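Local coordinates for extracellular ligand-binding receptor (Desulfohalobium retbaense DSM 5692, PDB 5ERE), which probably senses small extracellular solutes, binding 2-oxo-4-methylpentanoic acid in a periplasmic-binding-protein module joined to a tandem PAS-like sensor region, at residues K1-S12 with S34-A45; D86-A96 with H104-V112. All coordinates share one frame; numbering follows the deposited sequence.

Contact 1: residues K1-S12 with S34-A45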
loop_
_atom_site.group_PDB
_atom_site.type_symbol
_atom_site.label_atom_id
_atom_site.label_comp_id
_atom_site.label_asym_id
_atom_site.label_seq_id
_atom_site.Cartn_x
_atom_site.Cartn_y
_atom_site.Cartn_z
ATOM N N LYS A 1 -23.247 -16.206 31.035
ATOM C CA LYS A 1 -21.874 -16.037 30.554
ATOM C C LYS A 1 -21.817 -16.353 29.051
ATOM O O LYS A 1 -22.075 -17.480 28.648
ATOM C CB LYS A 1 -20.910 -16.932 31.352
ATOM C CG LYS A 1 -19.461 -17.011 30.816
ATOM C CD LYS A 1 -18.622 -15.775 31.138
ATOM C CE LYS A 1 -17.675 -16.021 32.311
ATOM N NZ LYS A 1 -16.308 -16.456 31.902
ATOM N N PRO A 2 -21.496 -15.351 28.214
ATOM C CA PRO A 2 -21.586 -15.615 26.770
ATOM C C PRO A 2 -20.528 -16.600 26.251
ATOM O O PRO A 2 -19.406 -16.648 26.751
ATOM C CB PRO A 2 -21.379 -14.237 26.149
ATOM C CG PRO A 2 -20.494 -13.525 27.119
ATOM C CD PRO A 2 -20.881 -14.037 28.500
ATOM N N VAL A 3 -20.908 -17.369 25.239
ATOM C CA VAL A 3 -20.016 -18.338 24.619
ATOM C C VAL A 3 -19.596 -17.889 23.232
ATOM O O VAL A 3 -20.433 -17.563 22.392
ATOM C CB VAL A 3 -20.689 -19.715 24.553
ATOM C CG1 VAL A 3 -19.863 -20.708 23.738
ATOM C CG2 VAL A 3 -20.909 -20.235 25.968
ATOM N N VAL A 4 -18.288 -17.883 22.997
ATOM C CA VAL A 4 -17.770 -17.586 21.673
ATOM C C VAL A 4 -17.261 -18.890 21.030
ATOM O O VAL A 4 -16.388 -19.572 21.575
ATOM C CB VAL A 4 -16.661 -16.519 21.721
ATOM C CG1 VAL A 4 -16.046 -16.295 20.315
ATOM C CG2 VAL A 4 -17.213 -15.214 22.267
ATOM N N GLY A 5 -17.842 -19.244 19.886
ATOM C CA GLY A 5 -17.360 -20.371 19.102
ATOM C C GLY A 5 -16.230 -19.997 18.131
ATOM O O GLY A 5 -16.303 -18.988 17.439
ATOM N N VAL A 6 -15.178 -20.807 18.105
ATOM C CA VAL A 6 -13.955 -20.491 17.375
ATOM C C VAL A 6 -13.556 -21.686 16.486
ATOM O O VAL A 6 -13.141 -22.725 16.995
ATOM C CB VAL A 6 -12.797 -20.181 18.300
ATOM C CG1 VAL A 6 -11.553 -19.855 17.473
ATOM C CG2 VAL A 6 -13.156 -19.020 19.327
ATOM N N ILE A 7 -13.717 -21.515 15.178
ATOM C CA ILE A 7 -13.537 -22.583 14.194
ATOM C C ILE A 7 -12.201 -22.421 13.499
ATOM O O ILE A 7 -11.991 -21.471 12.766
ATOM C CB ILE A 7 -14.658 -22.581 13.156
ATOM C CG1 ILE A 7 -15.989 -22.534 13.892
ATOM C CG2 ILE A 7 -14.543 -23.818 12.263
ATOM C CD1 ILE A 7 -17.259 -22.418 13.012
ATOM N N LEU A 8 -11.306 -23.354 13.779
ATOM C CA LEU A 8 -9.914 -23.295 13.314
ATOM C C LEU A 8 -9.545 -24.569 12.545
ATOM O O LEU A 8 -10.076 -25.645 12.817
ATOM C CB LEU A 8 -8.966 -23.150 14.485
ATOM C CG LEU A 8 -9.278 -22.044 15.520
ATOM C CD1 LEU A 8 -8.254 -22.149 16.649
ATOM C CD2 LEU A 8 -9.261 -20.672 14.833
ATOM N N PRO A 9 -8.596 -24.454 11.613
ATOM C CA PRO A 9 -8.392 -25.573 10.690
ATOM C C PRO A 9 -7.417 -26.606 11.255
ATOM O O PRO A 9 -6.340 -26.793 10.691
ATOM C CB PRO A 9 -7.841 -24.876 9.445
ATOM C CG PRO A 9 -7.092 -23.659 10.022
ATOM C CD PRO A 9 -7.891 -23.236 11.178
ATOM N N PHE A 10 -7.794 -27.259 12.355
ATOM C CA PHE A 10 -6.900 -28.175 13.042
ATOM C C PHE A 10 -6.505 -29.392 12.130
ATOM O O PHE A 10 -5.355 -29.782 12.082
ATOM C CB PHE A 10 -7.537 -28.708 14.310
ATOM C CG PHE A 10 -7.681 -27.679 15.412
ATOM C CD1 PHE A 10 -6.558 -27.094 15.993
ATOM C CD2 PHE A 10 -8.926 -27.311 15.851
ATOM C CE1 PHE A 10 -6.678 -26.148 17.002
ATOM C CE2 PHE A 10 -9.060 -26.368 16.891
ATOM C CZ PHE A 10 -7.943 -25.788 17.452
ATOM N N SER A 11 -7.492 -29.947 11.438
ATOM C CA SER A 11 -7.333 -31.114 10.565
ATOM C C SER A 11 -7.133 -30.651 9.134
ATOM O O SER A 11 -8.066 -30.634 8.339
ATOM C CB SER A 11 -8.561 -32.013 10.656
ATOM O OG SER A 11 -8.713 -32.542 11.951
ATOM N N SER A 12 -5.896 -30.279 8.830
ATOM C CA SER A 12 -5.550 -29.618 7.591
ATOM C C SER A 12 -4.043 -29.377 7.544
ATOM O O SER A 12 -3.329 -29.631 8.532
ATOM C CB SER A 12 -6.313 -28.293 7.439
ATOM O OG SER A 12 -5.573 -27.189 7.932
ATOM N N SER A 34 -11.600 -13.483 31.633
ATOM C CA SER A 34 -12.579 -14.355 30.988
ATOM C C SER A 34 -13.971 -13.718 30.894
ATOM O O SER A 34 -14.926 -14.235 31.484
ATOM C CB SER A 34 -12.671 -15.685 31.745
ATOM O OG SER A 34 -11.381 -16.153 32.106
ATOM N N ALA A 35 -14.088 -12.605 30.161
ATOM C CA ALA A 35 -15.407 -12.002 29.909
ATOM C C ALA A 35 -16.336 -12.941 29.111
ATOM O O ALA A 35 -17.541 -12.724 29.051
ATOM C CB ALA A 35 -15.263 -10.664 29.171
ATOM N N PHE A 36 -15.783 -13.983 28.499
ATOM C CA PHE A 36 -16.606 -14.965 27.800
ATOM C C PHE A 36 -15.935 -16.340 27.830
ATOM O O PHE A 36 -14.744 -16.442 28.122
ATOM C CB PHE A 36 -16.873 -14.511 26.361
ATOM C CG PHE A 36 -15.627 -14.286 25.533
ATOM C CD1 PHE A 36 -14.999 -13.049 25.489
ATOM C CD2 PHE A 36 -15.095 -15.301 24.807
ATOM C CE1 PHE A 36 -13.845 -12.847 24.721
ATOM C CE2 PHE A 36 -13.935 -15.103 24.019
ATOM C CZ PHE A 36 -13.324 -13.874 23.972
ATOM N N GLU A 37 -16.720 -17.387 27.584
ATOM C CA GLU A 37 -16.202 -18.746 27.473
ATOM C C GLU A 37 -15.937 -19.075 25.991
ATOM O O GLU A 37 -16.698 -18.651 25.116
ATOM C CB GLU A 37 -17.186 -19.756 28.065
ATOM C CG GLU A 37 -17.672 -19.421 29.463
ATOM C CD GLU A 37 -16.988 -20.245 30.525
ATOM O OE1 GLU A 37 -17.652 -21.144 31.089
ATOM O OE2 GLU A 37 -15.790 -19.993 30.793
ATOM N N ILE A 38 -14.870 -19.829 25.740
ATOM C CA ILE A 38 -14.502 -20.272 24.394
ATOM C C ILE A 38 -14.842 -21.729 24.210
ATOM O O ILE A 38 -14.601 -22.525 25.108
ATOM C CB ILE A 38 -12.997 -20.101 24.121
ATOM C CG1 ILE A 38 -12.644 -18.627 23.947
ATOM C CG2 ILE A 38 -12.575 -20.837 22.865
ATOM C CD1 ILE A 38 -13.214 -18.005 22.729
ATOM N N VAL A 39 -15.400 -22.089 23.056
ATOM C CA VAL A 39 -15.376 -23.484 22.631
ATOM C C VAL A 39 -14.763 -23.556 21.208
ATOM O O VAL A 39 -15.023 -22.722 20.346
ATOM C CB VAL A 39 -16.777 -24.141 22.698
ATOM C CG1 VAL A 39 -17.339 -24.038 24.129
ATOM C CG2 VAL A 39 -17.747 -23.514 21.735
ATOM N N PHE A 40 -13.884 -24.527 21.024
ATOM C CA PHE A 40 -13.130 -24.674 19.795
ATOM C C PHE A 40 -13.810 -25.728 18.948
ATOM O O PHE A 40 -14.309 -26.723 19.481
ATOM C CB PHE A 40 -11.697 -25.082 20.072
ATOM C CG PHE A 40 -10.875 -24.009 20.699
ATOM C CD1 PHE A 40 -10.379 -22.970 19.929
ATOM C CD2 PHE A 40 -10.596 -24.045 22.058
ATOM C CE1 PHE A 40 -9.625 -21.984 20.498
ATOM C CE2 PHE A 40 -9.812 -23.070 22.641
ATOM C CZ PHE A 40 -9.330 -22.033 21.867
ATOM N N LYS A 41 -13.870 -25.477 17.648
ATOM C CA LYS A 41 -14.324 -26.487 16.699
ATOM C C LYS A 41 -13.288 -26.631 15.574
ATOM O O LYS A 41 -12.511 -25.703 15.275
ATOM C CB LYS A 41 -15.700 -26.134 16.122
ATOM C CG LYS A 41 -16.836 -26.004 17.166
ATOM C CD LYS A 41 -17.170 -27.344 17.800
ATOM C CE LYS A 41 -18.307 -27.199 18.806
ATOM N NZ LYS A 41 -18.342 -28.343 19.754
ATOM N N ASP A 42 -13.296 -27.806 14.953
ATOM C CA ASP A 42 -12.304 -28.164 13.943
ATOM C C ASP A 42 -12.943 -27.884 12.581
ATOM O O ASP A 42 -13.901 -28.538 12.173
ATOM C CB ASP A 42 -11.884 -29.626 14.122
ATOM C CG ASP A 42 -10.717 -30.033 13.197
ATOM O OD1 ASP A 42 -10.291 -29.228 12.349
ATOM O OD2 ASP A 42 -10.202 -31.140 13.381
ATOM N N GLY A 43 -12.458 -26.853 11.909
ATOM C CA GLY A 43 -12.971 -26.525 10.592
ATOM C C GLY A 43 -12.469 -27.465 9.491
ATOM O O GLY A 43 -13.004 -27.461 8.387
ATOM N N GLY A 44 -11.455 -28.280 9.787
ATOM C CA GLY A 44 -10.950 -29.225 8.795
ATOM C C GLY A 44 -10.214 -28.579 7.632
ATOM O O GLY A 44 -9.603 -27.512 7.778
ATOM N N ALA A 45 -10.291 -29.218 6.462
ATOM C CA ALA A 45 -9.414 -28.896 5.347
ATOM C C ALA A 45 -10.146 -28.188 4.209
ATOM O O ALA A 45 -9.509 -27.550 3.376
ATOM C CB ALA A 45 -8.736 -30.176 4.827
#
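The parallel pairing of strands 3-8 and 37-42 opens the N-terminal Rossmann-like lobe of a periplasmic binding protein: a beta-alpha-beta unit whose helix 15-32 links the two strands, with 37-42 at the sheet edge. Backbone bonds run from Glu37 N to Pro2 O (2.9 Å) as far as Gly43 N to Leu8 O, where Phe10 N of an inverse gamma turn centred on Pro9 reaches the same oxygen from the opposite face of its plane. On the face carrying Val4, Val6 and Leu8, the side chains interleave with aromatic rings. Phe36 holds CG between its backbone N and carbonyl carbon (chi1 58°), bringing CD2 to 3.3 Å from Val4 CG2, a tight approach; helix 254-271 touches both residues. Ile38 ends in CD1, which lies 3.6 Å from Val6 CG2, while its CG2 sits over one face of the Phe40 ring near the rim. Phe40 runs beside Val6, pointing the same way, and its CD1 meets Leu8 CD1 at 4.0 Å. At the N-terminal end the bent Lys1 chain gives NZ to Ser34 O (2.6 Å) and also forms a long salt bridge to Glu37 OE2 (3.7 Å). At the other end, Asp42 stretches CG anti to its own N (chi1 -173°) and turns its carboxylate toward the loop after strand 3-8. Its OD1 receives Gly44 N from above the carboxylate plane, an Asx turn, and Ser11 N on the syn side at 3.0 Å, while OD2 takes a bond from Ser11 OG so short (2.5 Å) that its exact length is doubtful.

Contact 2: residues D86-A96 with H104-V112. With COI (2-oxo-4-methylpentanoic acid), chain B; EDO (1,2-ethanediol), chain G.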
loop_
_atom_site.group_PDB
_atom_site.type_symbol
_atom_site.label_atom_id
_atom_site.label_comp_id
_atom_site.label_asym_id
_atom_site.label_seq_id
_atom_site.Cartn_x
_atom_site.Cartn_y
_atom_site.Cartn_z
ATOM N N ASP A 86 -28.449 -14.494 12.205
ATOM C CA ASP A 86 -28.161 -13.333 13.043
ATOM C C ASP A 86 -27.219 -13.650 14.211
ATOM O O ASP A 86 -27.530 -13.406 15.382
ATOM C CB ASP A 86 -29.471 -12.730 13.551
ATOM C CG ASP A 86 -29.385 -11.220 13.725
ATOM O OD1 ASP A 86 -28.674 -10.552 12.924
ATOM O OD2 ASP A 86 -30.029 -10.706 14.667
ATOM N N ILE A 87 -26.062 -14.201 13.855
ATOM C CA ILE A 87 -24.969 -14.459 14.783
ATOM C C ILE A 87 -23.769 -13.593 14.423
ATOM O O ILE A 87 -23.343 -13.555 13.264
ATOM C CB ILE A 87 -24.514 -15.927 14.756
ATOM C CG1 ILE A 87 -25.699 -16.880 14.911
ATOM C CG2 ILE A 87 -23.470 -16.171 15.843
ATOM C CD1 ILE A 87 -26.370 -16.822 16.271
ATOM N N PHE A 88 -23.212 -12.910 15.412
ATOM C CA PHE A 88 -22.086 -12.064 15.149
ATOM C C PHE A 88 -20.876 -12.930 14.683
ATOM O O PHE A 88 -20.636 -14.050 15.171
ATOM C CB PHE A 88 -21.732 -11.231 16.378
ATOM C CG PHE A 88 -20.540 -10.357 16.176
ATOM C CD1 PHE A 88 -20.568 -9.328 15.251
ATOM C CD2 PHE A 88 -19.376 -10.585 16.884
ATOM C CE1 PHE A 88 -19.451 -8.535 15.043
ATOM C CE2 PHE A 88 -18.248 -9.797 16.679
ATOM C CZ PHE A 88 -18.296 -8.770 15.768
ATOM N N HIS A 89 -20.184 -12.418 13.689
ATOM C CA HIS A 89 -19.154 -13.186 13.005
ATOM C C HIS A 89 -17.878 -12.385 12.901
ATOM O O HIS A 89 -17.891 -11.230 12.483
ATOM C CB HIS A 89 -19.637 -13.616 11.604
ATOM C CG HIS A 89 -18.633 -14.445 10.858
ATOM N ND1 HIS A 89 -18.384 -14.269 9.510
ATOM C CD2 HIS A 89 -17.811 -15.444 11.266
ATOM C CE1 HIS A 89 -17.439 -15.114 9.124
ATOM N NE2 HIS A 89 -17.083 -15.845 10.164
ATOM N N VAL A 90 -16.771 -13.009 13.288
ATOM C CA VAL A 90 -15.461 -12.411 13.127
ATOM C C VAL A 90 -14.591 -13.336 12.245
ATOM O O VAL A 90 -14.564 -14.534 12.447
ATOM C CB VAL A 90 -14.737 -12.177 14.463
ATOM C CG1 VAL A 90 -13.416 -11.512 14.207
ATOM C CG2 VAL A 90 -15.615 -11.297 15.378
ATOM N N ALA A 91 -13.925 -12.764 11.257
ATOM C CA ALA A 91 -12.990 -13.526 10.405
ATOM C C ALA A 91 -11.567 -13.140 10.756
ATOM O O ALA A 91 -11.204 -11.954 10.741
ATOM C CB ALA A 91 -13.263 -13.263 8.973
ATOM N N ILE A 92 -10.771 -14.155 11.065
ATOM C CA ILE A 92 -9.348 -13.986 11.301
ATOM C C ILE A 92 -8.613 -14.880 10.269
ATOM O O ILE A 92 -9.225 -15.782 9.669
ATOM C CB ILE A 92 -8.995 -14.347 12.743
ATOM C CG1 ILE A 92 -9.354 -15.800 13.067
ATOM C CG2 ILE A 92 -9.773 -13.390 13.725
ATOM C CD1 ILE A 92 -8.701 -16.320 14.366
ATOM N N GLY A 93 -7.327 -14.625 10.056
ATOM C CA GLY A 93 -6.577 -15.353 9.022
ATOM C C GLY A 93 -7.383 -15.468 7.729
ATOM O O GLY A 93 -7.536 -16.557 7.142
ATOM N N SER A 94 -7.923 -14.346 7.281
ATOM C CA SER A 94 -8.898 -14.360 6.190
ATOM C C SER A 94 -8.692 -13.238 5.173
ATOM O O SER A 94 -9.594 -12.418 4.988
ATOM C CB SER A 94 -10.326 -14.244 6.744
ATOM O OG SER A 94 -10.734 -15.372 7.501
ATOM N N ALA A 95 -7.548 -13.183 4.485
ATOM C CA ALA A 95 -7.364 -12.105 3.481
ATOM C C ALA A 95 -8.329 -12.132 2.254
ATOM O O ALA A 95 -8.528 -11.104 1.610
ATOM C CB ALA A 95 -5.970 -12.110 2.979
ATOM N N ALA A 96 -8.884 -13.283 1.890
ATOM C CA ALA A 96 -9.743 -13.339 0.678
ATOM C C ALA A 96 -11.209 -13.529 1.067
ATOM O O ALA A 96 -11.943 -14.280 0.448
ATOM C CB ALA A 96 -9.283 -14.459 -0.304
ATOM N N HIS A 104 -22.208 -7.237 8.215
ATOM C CA HIS A 104 -22.021 -8.556 8.813
ATOM C C HIS A 104 -20.604 -8.963 8.576
ATOM O O HIS A 104 -20.028 -8.689 7.495
ATOM C CB HIS A 104 -22.995 -9.601 8.251
ATOM C CG HIS A 104 -24.430 -9.344 8.624
ATOM N ND1 HIS A 104 -25.040 -9.955 9.699
ATOM C CD2 HIS A 104 -25.358 -8.527 8.077
ATOM C CE1 HIS A 104 -26.287 -9.525 9.796
ATOM N NE2 HIS A 104 -26.506 -8.662 8.822
ATOM N N THR A 105 -20.061 -9.592 9.615
ATOM C CA THR A 105 -18.688 -10.065 9.659
ATOM C C THR A 105 -17.694 -8.934 9.824
ATOM O O THR A 105 -17.514 -8.095 8.952
ATOM C CB THR A 105 -18.280 -10.874 8.394
ATOM O OG1 THR A 105 -19.152 -12.001 8.248
ATOM C CG2 THR A 105 -16.836 -11.367 8.555
ATOM N N ILE A 106 -17.022 -8.943 10.958
ATOM C CA ILE A 106 -15.905 -8.075 11.153
ATOM C C ILE A 106 -14.678 -8.881 10.748
ATOM O O ILE A 106 -14.602 -10.052 11.047
ATOM C CB ILE A 106 -15.798 -7.620 12.621
ATOM C CG1 ILE A 106 -16.920 -6.622 12.951
ATOM C CG2 ILE A 106 -14.402 -7.032 12.937
ATOM C CD1 ILE A 106 -16.756 -5.239 12.321
ATOM N N ARG A 107 -13.735 -8.237 10.088
ATOM C CA ARG A 107 -12.522 -8.920 9.650
ATOM C C ARG A 107 -11.244 -8.243 10.152
ATOM O O ARG A 107 -11.009 -7.065 9.892
ATOM C CB ARG A 107 -12.480 -8.997 8.138
ATOM C CG ARG A 107 -11.121 -9.481 7.680
ATOM C CD ARG A 107 -11.114 -9.868 6.234
ATOM N NE ARG A 107 -11.361 -8.761 5.320
ATOM C CZ ARG A 107 -10.991 -8.756 4.045
ATOM N NH1 ARG A 107 -10.312 -9.798 3.540
ATOM N NH2 ARG A 107 -11.272 -7.699 3.281
ATOM N N LEU A 108 -10.402 -9.013 10.828
ATOM C CA LEU A 108 -9.153 -8.497 11.354
ATOM C C LEU A 108 -7.981 -8.619 10.377
ATOM O O LEU A 108 -6.935 -8.039 10.615
ATOM C CB LEU A 108 -8.788 -9.225 12.650
ATOM C CG LEU A 108 -9.303 -8.571 13.932
ATOM C CD1 LEU A 108 -10.714 -8.895 14.079
ATOM C CD2 LEU A 108 -8.517 -9.095 15.164
ATOM N N THR A 109 -8.175 -9.332 9.273
ATOM C CA THR A 109 -7.081 -9.576 8.302
ATOM C C THR A 109 -7.153 -8.571 7.164
ATOM O O THR A 109 -8.206 -8.396 6.549
ATOM C CB THR A 109 -7.172 -11.006 7.732
ATOM O OG1 THR A 109 -7.385 -11.945 8.796
ATOM C CG2 THR A 109 -5.955 -11.390 6.877
ATOM N N VAL A 110 -6.037 -7.917 6.880
ATOM C CA VAL A 110 -5.931 -7.055 5.719
ATOM C C VAL A 110 -6.135 -7.880 4.446
ATOM O O VAL A 110 -5.603 -8.981 4.306
ATOM C CB VAL A 110 -4.581 -6.312 5.673
ATOM C CG1 VAL A 110 -4.348 -5.652 4.312
ATOM C CG2 VAL A 110 -4.528 -5.230 6.758
ATOM N N GLY A 111 -6.908 -7.316 3.525
ATOM C CA GLY A 111 -7.281 -8.011 2.308
ATOM C C GLY A 111 -6.214 -8.243 1.238
ATOM O O GLY A 111 -5.203 -7.548 1.173
ATOM N N VAL A 112 -6.471 -9.214 0.365
ATOM C CA VAL A 112 -5.575 -9.492 -0.788
ATOM C C VAL A 112 -5.291 -8.236 -1.618
ATOM O O VAL A 112 -4.144 -7.954 -1.948
ATOM C CB VAL A 112 -6.171 -10.588 -1.724
ATOM C CG1 VAL A 112 -5.248 -10.855 -2.928
ATOM C CG2 VAL A 112 -6.353 -11.854 -0.955
HETATM C C1 COI B . -6.022 -16.627 4.668
HETATM O O1 COI B . -6.998 -17.264 4.190
HETATM O O2 COI B . -5.871 -15.394 4.483
HETATM C C2 COI B . -5.057 -17.364 5.533
HETATM O O3 COI B . -4.083 -16.794 5.986
HETATM C C3 COI B . -5.400 -18.807 5.816
HETATM C C4 COI B . -4.278 -19.472 6.530
HETATM C C5 COI B . -4.861 -20.640 7.296
HETATM C C6 COI B . -3.302 -19.889 5.438
HETATM C C1 EDO G . -10.176 -8.177 -0.720
HETATM O O1 EDO G . -8.967 -8.246 -1.488
HETATM C C2 EDO G . -10.645 -9.603 -0.513
HETATM O O2 EDO G . -11.056 -9.792 0.844
HETATM O O HOH W 1 -23.397 -12.027 11.134
HETATM O O HOH W 2 -21.620 -10.197 11.984
#
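Ala95 O meets two donors of residues 104-112: Val112 N, in the first turn of helix 112-123, at 3.1 Å from above the carbonyl plane, and Arg107 NH1 through a weak, bent bond. NH1 makes a straighter bond to Ser94 O (3.1 Å, 169° at the hydrogen), lying on a lone pair of that oxygen, which sits in the guanidinium plane. A bend at chi3 (65°) swings the otherwise extended arginine to this loop; Asp303 pairs with its NE, and NH1 also donates to O2 of a 1,2-ethanediol, probably a crystallisation additive. Thr109 OG1 accepts from Ser94 N at 2.9 Å and also bonds Glu258, tying the turn to helix 254-271. Earlier, Ile106 N to His89 O and Ala91 N to Ile106 O join the strands in parallel. Beside them the His89 ring turns its edge to Thr105, ND1 lying 2.7 Å from OG1, while Ser69 bonds NE2 and His79 bonds OG1. The Phe88 ring edge (CZ) meets Ile106 CG1 at 3.8 Å. Ala95 N binds a ligand carboxylate oxygen, COI O2, at 2.8 Å, so the turn after strand 88-92 forms part of the ketoleucine pocket at the carboxyl end of a parallel sheet, as in leucine-binding proteins.

Contact 1 comes first along the chain and closes before contact 2 opens; both belong to the periplasmic-binding-protein part of the chain. They share one parallel five-stranded sheet ordered 37-42, 3-8, 64-70, 88-92, 106-107, so contact 1 joins one edge strand to its neighbour and contact 2 does so at the other edge, with strand 64-70 between them. Their centres are 15 Å apart, and their nearest atoms, about 4 Å apart, do not touch. Helix 254-271 packs against both. The loops after strands 3-8 and 88-92 both approach the ligand: the Pro9 side chain lies about 5 Å from ketoleucine, whereas residues 93-95 belong to its pocket directly.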